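Local atomic coordinates of galactan 1,3-beta-galactosidase (PDB entry 7BYS), a protein that probably acts as an exo-beta-1,3-galactanase, releasing galactose from the beta-1,3-galactan chains of arabinogalactans, and carries a calcium-binding carbohydrate-binding module. Residues V95-S100 against E138-D143; G106-G111 against S127-G132; D157-F162 against T185-G190. All blocks are in the same frame, centred on the assembly; numbering follows the deposited sequence.

Contact 1: residues V95-S100 against E138-D143; sequences VMWFHS and ESIFQD
One face of the W97 indole is taken by the terminal methyl of I140. Its CD1 stands 3.9 Å from the centroid of the five-membered ring, 26° off the normal and displaced toward the rim, a CH-pi contact. CD1 comes as close as 3.6 Å to W97 CG, and I140 CG1 continues the touch onto W97 CB; the two side chains cross at about a right angle. W97 NE1 is hydrogen-bonded to Y171 O, which helps hold the ring's rotation. The second flat group, the imidazole of H99, turns from E138 and gives its NE2 to D101. In the five-bladed beta-propeller of family 43 hydrolases this is packing between neighbouring blades: strands 95-100 and 138-142 run nearly antiparallel, their axes 7.0 Å apart, and meet through W97 and I140 and through E138 against the F98-H99 backbone. E138 has CG in the crowded position between its backbone N and carbonyl carbon (chi1 50°) and bends again at chi2, which folds the carboxylate back toward the backbone of F98 and H99, with OE1 3.2 Å from H99 N. OE2 is buried without a polar partner, while the nearby R82 would probably help keep the carboxylate ionised. An alanine here would remove the carboxylate and CG, and would probably loosen the packing on F98-H99 and disturb the neighbouring R82, a galactose-binding residue.

Contact 2: residues G106-G111 against S127-G132; sequences GAAMVG and SFKPLG
F128 holds CG in the crowded position between its backbone N and carbonyl carbon (chi1 59°), and V110 puts CG2 in the equivalent place; together these torsions bring the V110 methyl over one face of the phenyl ring. CG2 lies 3.7 Å from the F128 ring centroid and 16° off its normal, a CH-pi contact over the face, offset toward the rim. Behind it the backbones pair: V110 N donates to F128 O at 2.8 Å, and F128 N returns the bond to V110 O at 2.9 Å. K129 stays extended until chi4, where a bend (-69°) turns the ammonium onto the loop before the strand. There NZ donates to A107 O at 2.9 Å and to A108 O at 3.2 Å, reaching both carbonyls from above their planes. A water at 3.0 Å from K129 NZ passes a bond on to G106 O, and D134 supplies a salt bridge, so four partners surround the charge. On the sheet face away from V110 and F128, S127 OG bonds to Y124 and S100. This hairpin of strands 109-115 and 123-128 completes the outer side of a four-stranded sheet beside strand 93-101, while P130 packs on L152 and Y154 of strand 150-156 and on V174 of strand 174-181.

Contact 3: residues D157-F162 against T185-G190; sequences DNNQNF and TLEAPG
A type I' turn from D157 to Q160 runs into a classic beta bulge, with Q160 and N161 both facing S156, and the bulge presents Q160 O to T185 N in a hydrogen bond of 3.1 Å that is almost straight (174°) although the donor sits above the carbonyl plane. The Q160 side chain, bent at chi2, curls back so that NE2 bonds to N158 O in the plane of its amide; this leaves OE1 alongside the T185 methyl, 3.4 Å from CG2, the two side chains pointing the same way. Deeper in, F162 has CG anti to its backbone N (chi1 -175°) and packs against L186 and P189. P189 meets the edge of its ring, CB lying 3.5 Å from F162 CZ, while L186 crosses at about a right angle with CB 3.9 Å from F162 CD1. Two waters complete the join. One donates to N159 OD1 at 2.9 Å and to E187 OE1 at 2.8 Å, joining an amide and a carboxylate whose planes are 75° apart; the other likewise bridges N159 O and L186 O. E187 OE2 has a weak hydrogen bond from Q242, and OE1 lies close to the D137 carboxylate; two acids so near each other, both beside the galactose site, would probably raise the pKa of one of them.

In the fold
The three contacts lie about 13 to 14 Å apart, centre to centre; contacts 1 and 3 border the galactose site, empty in this model, while contact 2 is set back from it. Contacts 1 and 2 share a sheet: F98 O and G111 N stand 2.8 Å apart, a probable hydrogen bond between strands 93-101 and 109-115. Contact 3 meets contact 1 by packing, with P189 O 3.2 Å from S139 CB, whereas contacts 2 and 3 do not touch, their nearest atoms being about 6 Å apart. The E138 side chain is about 3 Å from that of R82, and E187 is equally near D137 and Q242, whereas V110 of contact 2 lies about 10 Å from D137, side chain to side chain.

Contact 1: residues V95-S100 against E138-D143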
ATOM      1  N   VAL A  95      -2.478 -20.821   9.864  1.00  8.98           N
ATOM      2  CA  VAL A  95      -3.656 -20.915   9.015  1.00  8.68           C
ATOM      3  C   VAL A  95      -3.694 -19.684   8.131  1.00  7.55           C
ATOM      4  O   VAL A  95      -3.729 -18.552   8.638  1.00  8.59           O
ATOM      5  CB  VAL A  95      -4.952 -21.065   9.827  1.00  8.87           C
ATOM      6  CG1 VAL A  95      -6.104 -21.336   8.892  1.00  9.36           C
ATOM      7  CG2 VAL A  95      -4.801 -22.200  10.861  1.00 11.43           C
ATOM      8  N   MET A  96      -3.671 -19.911   6.818  1.00  8.55           N
ATOM      9  CA  MET A  96      -3.760 -18.865   5.812  1.00  8.33           C
ATOM     10  C   MET A  96      -5.178 -18.803   5.264  1.00  9.50           C
ATOM     11  O   MET A  96      -5.748 -19.834   4.894  1.00  9.53           O
ATOM     12  CB  MET A  96      -2.784 -19.144   4.667  1.00  9.05           C
ATOM     13  CG  MET A  96      -2.825 -18.098   3.559  1.00  9.73           C
ATOM     14  SD  MET A  96      -1.834 -18.609   2.128  1.00 11.23           S
ATOM     15  CE  MET A  96      -0.179 -18.652   2.831  1.00 14.43           C
ATOM     16  N   TRP A  97      -5.743 -17.597   5.201  1.00  7.65           N
ATOM     17  CA  TRP A  97      -6.984 -17.348   4.477  1.00  8.49           C
ATOM     18  C   TRP A  97      -6.701 -16.410   3.309  1.00  8.27           C
ATOM     19  O   TRP A  97      -5.758 -15.607   3.343  1.00  8.72           O
ATOM     20  CB  TRP A  97      -8.052 -16.703   5.379  1.00  9.57           C
ATOM     21  CG  TRP A  97      -8.637 -17.640   6.389  1.00  8.35           C
ATOM     22  CD1 TRP A  97      -7.957 -18.339   7.340  1.00 10.79           C
ATOM     23  CD2 TRP A  97     -10.021 -17.975   6.547  1.00  8.61           C
ATOM     24  NE1 TRP A  97      -8.833 -19.107   8.076  1.00 10.52           N
ATOM     25  CE2 TRP A  97     -10.107 -18.889   7.617  1.00  8.31           C
ATOM     26  CE3 TRP A  97     -11.197 -17.602   5.881  1.00 12.16           C
ATOM     27  CZ2 TRP A  97     -11.327 -19.443   8.036  1.00 10.36           C
ATOM     28  CZ3 TRP A  97     -12.410 -18.147   6.301  1.00 10.68           C
ATOM     29  CH2 TRP A  97     -12.463 -19.053   7.371  1.00 11.68           C
ATOM     30  N   PHE A  98      -7.504 -16.529   2.257  1.00  7.61           N
ATOM     31  CA  PHE A  98      -7.347 -15.649   1.108  1.00  8.47           C
ATOM     32  C   PHE A  98      -8.667 -15.544   0.364  1.00  9.17           C
ATOM     33  O   PHE A  98      -9.558 -16.381   0.517  1.00  8.73           O
ATOM     34  CB  PHE A  98      -6.210 -16.110   0.180  1.00  9.52           C
ATOM     35  CG  PHE A  98      -6.315 -17.550  -0.273  1.00  9.46           C
ATOM     36  CD1 PHE A  98      -5.722 -18.568   0.462  1.00 10.37           C
ATOM     37  CD2 PHE A  98      -6.977 -17.871  -1.446  1.00  9.93           C
ATOM     38  CE1 PHE A  98      -5.785 -19.891   0.031  1.00  9.73           C
ATOM     39  CE2 PHE A  98      -7.046 -19.199  -1.881  1.00 11.67           C
ATOM     40  CZ  PHE A  98      -6.457 -20.204  -1.139  1.00 11.69           C
ATOM     41  N   HIS A  99      -8.781 -14.500  -0.453  1.00  7.74           N
ATOM     42  CA  HIS A  99      -9.900 -14.367  -1.373  1.00  8.69           C
ATOM     43  C   HIS A  99      -9.639 -15.309  -2.543  1.00  8.87           C
ATOM     44  O   HIS A  99      -8.603 -15.201  -3.213  1.00  9.65           O
ATOM     45  CB  HIS A  99      -9.991 -12.914  -1.838  1.00  8.09           C
ATOM     46  CG  HIS A  99     -10.985 -12.665  -2.937  1.00  9.46           C
ATOM     47  ND1 HIS A  99     -11.014 -11.471  -3.623  1.00 10.77           N
ATOM     48  CD2 HIS A  99     -11.988 -13.419  -3.451  1.00  9.85           C
ATOM     49  CE1 HIS A  99     -11.979 -11.505  -4.526  1.00 11.35           C
ATOM     50  NE2 HIS A  99     -12.583 -12.677  -4.448  1.00 10.54           N
ATOM     51  N   SER A 100     -10.552 -16.255  -2.748  1.00 10.13           N
ATOM     52  CA  SER A 100     -10.444 -17.256  -3.800  1.00 10.94           C
ATOM     53  C   SER A 100     -11.524 -16.957  -4.835  1.00 12.08           C
ATOM     54  O   SER A 100     -12.701 -16.823  -4.487  1.00 12.47           O
ATOM     55  CB  SER A 100     -10.632 -18.639  -3.176  1.00 10.47           C
ATOM     56  OG  SER A 100     -10.700 -19.657  -4.162  1.00 11.77           O
ATOM     57  N   GLU A 138     -11.112  -9.482   1.670  1.00  8.19           N
ATOM     58  CA  GLU A 138     -11.245  -9.967   3.036  1.00  8.95           C
ATOM     59  C   GLU A 138      -9.984  -9.651   3.820  1.00  8.01           C
ATOM     60  O   GLU A 138      -8.932  -9.336   3.254  1.00  8.09           O
ATOM     61  CB  GLU A 138     -11.566 -11.473   3.097  1.00  9.63           C
ATOM     62  CG  GLU A 138     -10.665 -12.393   2.265  1.00 11.29           C
ATOM     63  CD  GLU A 138      -9.188 -12.328   2.637  1.00 10.41           C
ATOM     64  OE1 GLU A 138      -8.375 -12.144   1.721  1.00 12.88           O
ATOM     65  OE2 GLU A 138      -8.830 -12.432   3.839  1.00 12.68           O
ATOM     66  N   SER A 139     -10.101  -9.764   5.138  1.00  7.90           N
ATOM     67  CA  SER A 139      -8.937  -9.870   5.995  1.00  7.58           C
ATOM     68  C   SER A 139      -9.284 -10.803   7.147  1.00  7.21           C
ATOM     69  O   SER A 139     -10.442 -11.203   7.326  1.00  8.81           O
ATOM     70  CB  SER A 139      -8.481  -8.487   6.474  1.00  9.79           C
ATOM     71  OG  SER A 139      -7.310  -8.571   7.266  1.00  9.27           O
ATOM     72  N   ILE A 140      -8.273 -11.127   7.945  1.00  7.96           N
ATOM     73  CA  ILE A 140      -8.435 -11.929   9.154  1.00  7.86           C
ATOM     74  C   ILE A 140      -7.889 -11.098  10.297  1.00  9.61           C
ATOM     75  O   ILE A 140      -6.767 -10.590  10.211  1.00  9.95           O
ATOM     76  CB  ILE A 140      -7.661 -13.260   9.057  1.00  8.77           C
ATOM     77  CG1 ILE A 140      -8.180 -14.120   7.901  1.00 11.70           C
ATOM     78  CG2 ILE A 140      -7.702 -14.020  10.397  1.00 11.77           C
ATOM     79  CD1 ILE A 140      -9.567 -14.637   8.114  1.00 10.50           C
ATOM     80  N   PHE A 141      -8.678 -10.945  11.356  1.00  7.32           N
ATOM     81  CA  PHE A 141      -8.234 -10.266  12.566  1.00  9.16           C
ATOM     82  C   PHE A 141      -8.206 -11.269  13.712  1.00  9.15           C
ATOM     83  O   PHE A 141      -9.187 -11.984  13.945  1.00  9.24           O
ATOM     84  CB  PHE A 141      -9.172  -9.101  12.921  1.00 10.35           C
ATOM     85  CG  PHE A 141      -8.860  -8.495  14.256  1.00  7.83           C
ATOM     86  CD1 PHE A 141      -7.717  -7.725  14.426  1.00  8.68           C
ATOM     87  CD2 PHE A 141      -9.656  -8.766  15.362  1.00  9.51           C
ATOM     88  CE1 PHE A 141      -7.385  -7.206  15.660  1.00 11.40           C
ATOM     89  CE2 PHE A 141      -9.328  -8.245  16.612  1.00 10.82           C
ATOM     90  CZ  PHE A 141      -8.194  -7.463  16.760  1.00 11.51           C
ATOM     91  N   GLN A 142      -7.085 -11.322  14.428  1.00  9.02           N
ATOM     92  CA  GLN A 142      -6.937 -12.177  15.601  1.00  9.08           C
ATOM     93  C   GLN A 142      -6.905 -11.299  16.848  1.00  8.71           C
ATOM     94  O   GLN A 142      -6.003 -10.470  17.010  1.00 10.07           O
ATOM     95  CB  GLN A 142      -5.651 -12.989  15.491  1.00 10.87           C
ATOM     96  CG  GLN A 142      -5.461 -14.014  16.599  1.00 10.29           C
ATOM     97  CD  GLN A 142      -4.162 -14.775  16.413  1.00 10.88           C
ATOM     98  OE1 GLN A 142      -3.116 -14.167  16.190  1.00 14.15           O
ATOM     99  NE2 GLN A 142      -4.228 -16.100  16.462  1.00 11.68           N
ATOM    100  N   ASP A 143      -7.880 -11.496  17.735  1.00  9.37           N
ATOM    101  CA  ASP A 143      -7.952 -10.727  18.965  1.00  9.55           C
ATOM    102  C   ASP A 143      -6.938 -11.256  19.975  1.00 11.23           C
ATOM    103  O   ASP A 143      -6.347 -12.328  19.815  1.00 11.76           O
ATOM    104  CB  ASP A 143      -9.371 -10.805  19.530  1.00 10.95           C
ATOM    105  CG  ASP A 143      -9.773  -9.565  20.314  1.00 10.80           C
ATOM    106  OD1 ASP A 143      -8.915  -8.701  20.594  1.00 13.66           O
ATOM    107  OD2 ASP A 143     -10.983  -9.471  20.644  1.00 14.83           O
TER

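Contact 2: residues G106-G111 against S127-G132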
ATOM      1  N   GLY A 106     -16.768 -13.834 -10.167  1.00 13.77           N
ATOM      2  CA  GLY A 106     -18.117 -14.307  -9.955  1.00 14.87           C
ATOM      3  C   GLY A 106     -18.282 -15.381  -8.909  1.00 16.04           C
ATOM      4  O   GLY A 106     -19.416 -15.668  -8.518  1.00 19.63           O
ATOM      5  N   ALA A 107     -17.188 -15.990  -8.444  1.00 15.01           N
ATOM      6  CA  ALA A 107     -17.254 -17.092  -7.486  1.00 13.65           C
ATOM      7  C   ALA A 107     -17.325 -16.619  -6.036  1.00 12.10           C
ATOM      8  O   ALA A 107     -18.018 -17.245  -5.226  1.00 14.48           O
ATOM      9  CB  ALA A 107     -16.056 -18.028  -7.675  1.00 14.49           C
ATOM     10  N   ALA A 108     -16.613 -15.540  -5.695  1.00 12.73           N
ATOM     11  CA  ALA A 108     -16.716 -14.866  -4.396  1.00 12.29           C
ATOM     12  C   ALA A 108     -16.595 -15.828  -3.210  1.00 10.06           C
ATOM     13  O   ALA A 108     -17.505 -15.962  -2.395  1.00 12.63           O
ATOM     14  CB  ALA A 108     -17.998 -14.037  -4.312  1.00 13.77           C
ATOM     15  N   MET A 109     -15.433 -16.472  -3.113  1.00 10.44           N
ATOM     16  CA  MET A 109     -15.168 -17.428  -2.048  1.00 10.92           C
ATOM     17  C   MET A 109     -13.950 -17.021  -1.227  1.00  9.87           C
ATOM     18  O   MET A 109     -13.208 -16.097  -1.576  1.00 10.34           O
ATOM     19  CB  MET A 109     -14.959 -18.830  -2.629  1.00 12.42           C
ATOM     20  CG  MET A 109     -16.202 -19.383  -3.292  0.44 12.21           C
ATOM     21  SD  MET A 109     -15.856 -20.872  -4.238  0.44 11.93           S
ATOM     22  CE  MET A 109     -17.508 -21.351  -4.747  0.44 14.85           C
ATOM     23  N   VAL A 110     -13.779 -17.707  -0.095  1.00 10.55           N
ATOM     24  CA  VAL A 110     -12.533 -17.691   0.651  1.00 10.76           C
ATOM     25  C   VAL A 110     -11.835 -19.011   0.377  1.00 11.44           C
ATOM     26  O   VAL A 110     -12.461 -20.013   0.013  1.00 13.57           O
ATOM     27  CB  VAL A 110     -12.713 -17.484   2.179  1.00 11.56           C
ATOM     28  CG1 VAL A 110     -13.267 -16.106   2.497  1.00 11.89           C
ATOM     29  CG2 VAL A 110     -13.580 -18.590   2.781  1.00 11.76           C
ATOM     30  N   GLY A 111     -10.518 -19.014   0.528  1.00 10.49           N
ATOM     31  CA  GLY A 111      -9.744 -20.243   0.536  1.00 11.24           C
ATOM     32  C   GLY A 111      -8.951 -20.326   1.827  1.00 13.15           C
ATOM     33  O   GLY A 111      -8.632 -19.303   2.440  1.00 10.19           O
ATOM     34  N   SER A 127     -11.865 -24.135  -1.082  1.00 13.31           N
ATOM     35  CA  SER A 127     -12.511 -22.832  -1.066  1.00 13.70           C
ATOM     36  C   SER A 127     -14.008 -22.973  -0.818  1.00 15.23           C
ATOM     37  O   SER A 127     -14.617 -23.994  -1.167  1.00 16.91           O
ATOM     38  CB  SER A 127     -12.265 -22.092  -2.382  1.00 13.18           C
ATOM     39  OG  SER A 127     -10.872 -21.936  -2.610  1.00 14.21           O
ATOM     40  N   PHE A 128     -14.606 -21.936  -0.228  1.00 13.81           N
ATOM     41  CA  PHE A 128     -16.024 -21.983   0.104  1.00 13.32           C
ATOM     42  C   PHE A 128     -16.574 -20.572   0.302  1.00 13.57           C
ATOM     43  O   PHE A 128     -15.823 -19.599   0.420  1.00 12.23           O
ATOM     44  CB  PHE A 128     -16.274 -22.855   1.343  1.00 12.26           C
ATOM     45  CG  PHE A 128     -15.552 -22.376   2.583  1.00 14.43           C
ATOM     46  CD1 PHE A 128     -14.247 -22.769   2.851  1.00 14.84           C
ATOM     47  CD2 PHE A 128     -16.179 -21.530   3.470  1.00 14.60           C
ATOM     48  CE1 PHE A 128     -13.596 -22.325   3.990  1.00 17.78           C
ATOM     49  CE2 PHE A 128     -15.529 -21.081   4.609  1.00 15.78           C
ATOM     50  CZ  PHE A 128     -14.238 -21.483   4.862  1.00 15.20           C
ATOM     51  N   LYS A 129     -17.915 -20.473   0.302  1.00 14.35           N
ATOM     52  CA  LYS A 129     -18.605 -19.230   0.638  1.00 14.38           C
ATOM     53  C   LYS A 129     -18.915 -19.214   2.127  1.00 14.67           C
ATOM     54  O   LYS A 129     -19.618 -20.117   2.611  1.00 17.25           O
ATOM     55  CB  LYS A 129     -19.907 -19.119  -0.131  1.00 14.72           C
ATOM     56  CG  LYS A 129     -19.752 -18.775  -1.606  1.00 17.06           C
ATOM     57  CD  LYS A 129     -21.114 -18.447  -2.211  1.00 22.93           C
ATOM     58  CE  LYS A 129     -21.001 -17.911  -3.624  1.00 29.08           C
ATOM     59  NZ  LYS A 129     -20.384 -16.564  -3.654  1.00 22.53           N
ATOM     60  N   PRO A 130     -18.447 -18.216   2.880  1.00 13.97           N
ATOM     61  CA  PRO A 130     -18.698 -18.186   4.330  1.00 16.14           C
ATOM     62  C   PRO A 130     -20.176 -17.987   4.647  1.00 15.24           C
ATOM     63  O   PRO A 130     -20.806 -17.027   4.190  1.00 15.26           O
ATOM     64  CB  PRO A 130     -17.859 -16.999   4.814  1.00 17.06           C
ATOM     65  CG  PRO A 130     -17.659 -16.158   3.611  1.00 18.88           C
ATOM     66  CD  PRO A 130     -17.609 -17.093   2.435  1.00 14.40           C
ATOM     67  N   LEU A 131     -20.718 -18.904   5.450  1.00 13.57           N
ATOM     68  CA  LEU A 131     -22.156 -18.988   5.731  1.00 14.29           C
ATOM     69  C   LEU A 131     -22.994 -18.987   4.456  1.00 16.85           C
ATOM     70  O   LEU A 131     -24.167 -18.594   4.472  1.00 18.72           O
ATOM     71  CB  LEU A 131     -22.620 -17.914   6.720  1.00 17.80           C
ATOM     72  CG  LEU A 131     -21.772 -17.846   7.997  1.00 16.63           C
ATOM     73  CD1 LEU A 131     -22.162 -16.651   8.814  1.00 22.74           C
ATOM     74  CD2 LEU A 131     -21.897 -19.127   8.824  1.00 23.92           C
ATOM     75  N   GLY A 132     -22.401 -19.414   3.344  1.00 16.20           N
ATOM     76  CA  GLY A 132     -23.086 -19.478   2.075  1.00 15.81           C
ATOM     77  C   GLY A 132     -23.192 -18.167   1.324  1.00 19.38           C
ATOM     78  O   GLY A 132     -23.797 -18.146   0.248  1.00 20.99           O
TER
HETATM   79  O   HOH W   1     -20.970 -16.114  -6.520  1.00 27.58           O

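Contact 3: residues D157-F162 against T185-G190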
ATOM      1  N   ASP A 157     -22.298  -9.983  -0.320  1.00 14.53           N
ATOM      2  CA  ASP A 157     -23.518  -9.629  -1.051  1.00 16.19           C
ATOM      3  C   ASP A 157     -23.226  -8.683  -2.221  1.00 14.76           C
ATOM      4  O   ASP A 157     -23.672  -7.535  -2.264  1.00 14.63           O
ATOM      5  CB  ASP A 157     -24.603  -9.098  -0.105  1.00 15.19           C
ATOM      6  CG  ASP A 157     -24.900 -10.060   1.047  1.00 16.93           C
ATOM      7  OD1 ASP A 157     -24.913 -11.283   0.814  1.00 24.51           O
ATOM      8  OD2 ASP A 157     -25.090  -9.600   2.189  1.00 21.37           O
ATOM      9  N   ASN A 158     -22.436  -9.188  -3.172  1.00 13.81           N
ATOM     10  CA  ASN A 158     -22.053  -8.425  -4.363  1.00 14.39           C
ATOM     11  C   ASN A 158     -21.388  -7.104  -3.981  1.00 15.98           C
ATOM     12  O   ASN A 158     -21.641  -6.061  -4.579  1.00 14.97           O
ATOM     13  CB  ASN A 158     -23.236  -8.215  -5.314  0.55 17.66           C
ATOM     14  CG  ASN A 158     -23.705  -9.508  -5.958  0.55 19.03           C
ATOM     15  OD1 ASN A 158     -22.946 -10.471  -6.075  0.55 26.55           O
ATOM     16  ND2 ASN A 158     -24.961  -9.532  -6.386  0.55 28.13           N
ATOM     17  N   ASN A 159     -20.540  -7.155  -2.953  1.00 13.20           N
ATOM     18  CA  ASN A 159     -19.768  -6.045  -2.396  1.00 13.06           C
ATOM     19  C   ASN A 159     -20.611  -5.023  -1.636  1.00 14.56           C
ATOM     20  O   ASN A 159     -20.054  -4.057  -1.114  1.00 14.54           O
ATOM     21  CB  ASN A 159     -18.875  -5.338  -3.431  1.00 14.41           C
ATOM     22  CG  ASN A 159     -17.643  -6.155  -3.803  1.00 14.48           C
ATOM     23  OD1 ASN A 159     -17.264  -7.096  -3.108  1.00 13.78           O
ATOM     24  ND2 ASN A 159     -16.996  -5.774  -4.893  1.00 16.46           N
ATOM     25  N   GLN A 160     -21.925  -5.219  -1.521  1.00 12.21           N
ATOM     26  CA  GLN A 160     -22.768  -4.177  -0.945  1.00 14.38           C
ATOM     27  C   GLN A 160     -22.744  -4.150   0.580  1.00 11.95           C
ATOM     28  O   GLN A 160     -22.854  -3.072   1.166  1.00 12.71           O
ATOM     29  CB  GLN A 160     -24.211  -4.321  -1.431  1.00 13.65           C
ATOM     30  CG  GLN A 160     -24.346  -4.264  -2.942  1.00 16.43           C
ATOM     31  CD  GLN A 160     -23.645  -3.052  -3.520  1.00 18.91           C
ATOM     32  OE1 GLN A 160     -24.081  -1.912  -3.319  1.00 22.79           O
ATOM     33  NE2 GLN A 160     -22.533  -3.284  -4.211  1.00 20.39           N
ATOM     34  N   ASN A 161     -22.602  -5.297   1.237  1.00 11.90           N
ATOM     35  CA  ASN A 161     -22.759  -5.403   2.683  1.00 13.16           C
ATOM     36  C   ASN A 161     -21.450  -5.894   3.275  1.00 11.30           C
ATOM     37  O   ASN A 161     -20.956  -6.962   2.891  1.00 12.69           O
ATOM     38  CB  ASN A 161     -23.886  -6.379   3.046  1.00 12.98           C
ATOM     39  CG  ASN A 161     -25.214  -6.003   2.406  1.00 17.80           C
ATOM     40  OD1 ASN A 161     -25.494  -4.830   2.164  1.00 15.53           O
ATOM     41  ND2 ASN A 161     -26.036  -7.007   2.122  1.00 21.06           N
ATOM     42  N   PHE A 162     -20.906  -5.132   4.214  1.00  9.40           N
ATOM     43  CA  PHE A 162     -19.635  -5.474   4.834  1.00  9.49           C
ATOM     44  C   PHE A 162     -19.874  -6.262   6.114  1.00  9.24           C
ATOM     45  O   PHE A 162     -20.643  -5.832   6.982  1.00 11.43           O
ATOM     46  CB  PHE A 162     -18.827  -4.219   5.168  1.00 11.85           C
ATOM     47  CG  PHE A 162     -17.478  -4.542   5.704  1.00  9.08           C
ATOM     48  CD1 PHE A 162     -16.476  -4.965   4.845  1.00 11.10           C
ATOM     49  CD2 PHE A 162     -17.222  -4.493   7.064  1.00 10.34           C
ATOM     50  CE1 PHE A 162     -15.224  -5.309   5.342  1.00 11.03           C
ATOM     51  CE2 PHE A 162     -15.984  -4.845   7.566  1.00 11.45           C
ATOM     52  CZ  PHE A 162     -14.992  -5.253   6.707  1.00 13.05           C
ATOM     53  N   THR A 185     -20.725  -0.781   1.045  1.00 12.34           N
ATOM     54  CA  THR A 185     -19.812  -0.873  -0.105  1.00 13.50           C
ATOM     55  C   THR A 185     -18.352  -0.701   0.304  1.00 12.13           C
ATOM     56  O   THR A 185     -17.604   0.099  -0.267  1.00 13.14           O
ATOM     57  CB  THR A 185     -20.191   0.067  -1.263  1.00 16.81           C
ATOM     58  OG1 THR A 185     -20.025   1.442  -0.875  1.00 18.18           O
ATOM     59  CG2 THR A 185     -21.629  -0.191  -1.736  1.00 18.49           C
ATOM     60  N   LEU A 186     -17.948  -1.468   1.304  1.00 10.84           N
ATOM     61  CA  LEU A 186     -16.592  -1.400   1.826  1.00  9.80           C
ATOM     62  C   LEU A 186     -15.787  -2.595   1.350  1.00 10.60           C
ATOM     63  O   LEU A 186     -16.300  -3.715   1.261  1.00 11.43           O
ATOM     64  CB  LEU A 186     -16.590  -1.367   3.358  1.00 12.02           C
ATOM     65  CG  LEU A 186     -17.217  -0.131   4.018  1.00 10.94           C
ATOM     66  CD1 LEU A 186     -17.372  -0.341   5.503  1.00 13.42           C
ATOM     67  CD2 LEU A 186     -16.410   1.127   3.719  1.00 13.44           C
ATOM     68  N   GLU A 187     -14.511  -2.359   1.072  1.00  9.05           N
ATOM     69  CA  GLU A 187     -13.609  -3.463   0.771  1.00 10.71           C
ATOM     70  C   GLU A 187     -12.234  -3.150   1.356  1.00  8.43           C
ATOM     71  O   GLU A 187     -12.076  -2.239   2.177  1.00  8.85           O
ATOM     72  CB  GLU A 187     -13.641  -3.836  -0.715  1.00 14.94           C
ATOM     73  CG  GLU A 187     -13.110  -2.761  -1.634  1.00 13.21           C
ATOM     74  CD  GLU A 187     -13.152  -3.187  -3.102  1.00 17.14           C
ATOM     75  OE1 GLU A 187     -13.712  -4.260  -3.412  1.00 16.30           O
ATOM     76  OE2 GLU A 187     -12.619  -2.447  -3.952  1.00 20.97           O
ATOM     77  N   ALA A 188     -11.239  -3.956   0.973  1.00  8.20           N
ATOM     78  CA  ALA A 188      -9.870  -3.831   1.473  1.00  8.32           C
ATOM     79  C   ALA A 188      -9.796  -3.589   2.984  1.00  7.37           C
ATOM     80  O   ALA A 188      -9.160  -2.621   3.444  1.00  8.46           O
ATOM     81  CB  ALA A 188      -9.145  -2.726   0.698  1.00  9.63           C
ATOM     82  N   PRO A 189     -10.429  -4.431   3.798  1.00  7.21           N
ATOM     83  CA  PRO A 189     -10.488  -4.156   5.235  1.00  7.78           C
ATOM     84  C   PRO A 189      -9.222  -4.569   5.970  1.00  7.63           C
ATOM     85  O   PRO A 189      -8.468  -5.443   5.542  1.00  8.00           O
ATOM     86  CB  PRO A 189     -11.652  -5.038   5.706  1.00  7.19           C
ATOM     87  CG  PRO A 189     -11.592  -6.227   4.779  1.00  7.52           C
ATOM     88  CD  PRO A 189     -11.222  -5.626   3.439  1.00  8.60           C
ATOM     89  N   GLY A 190      -9.032  -3.936   7.125  1.00  6.90           N
ATOM     90  CA  GLY A 190      -8.155  -4.460   8.158  1.00  8.46           C
ATOM     91  C   GLY A 190      -8.570  -3.888   9.493  1.00  8.75           C
ATOM     92  O   GLY A 190      -9.165  -2.808   9.552  1.00  8.74           O
TER
HETATM   93  O   HOH W   2     -14.453  -6.835  -2.607  1.00 11.62           O
HETATM   94  O   HOH W   3     -18.983  -4.258   1.574  1.00 13.63           O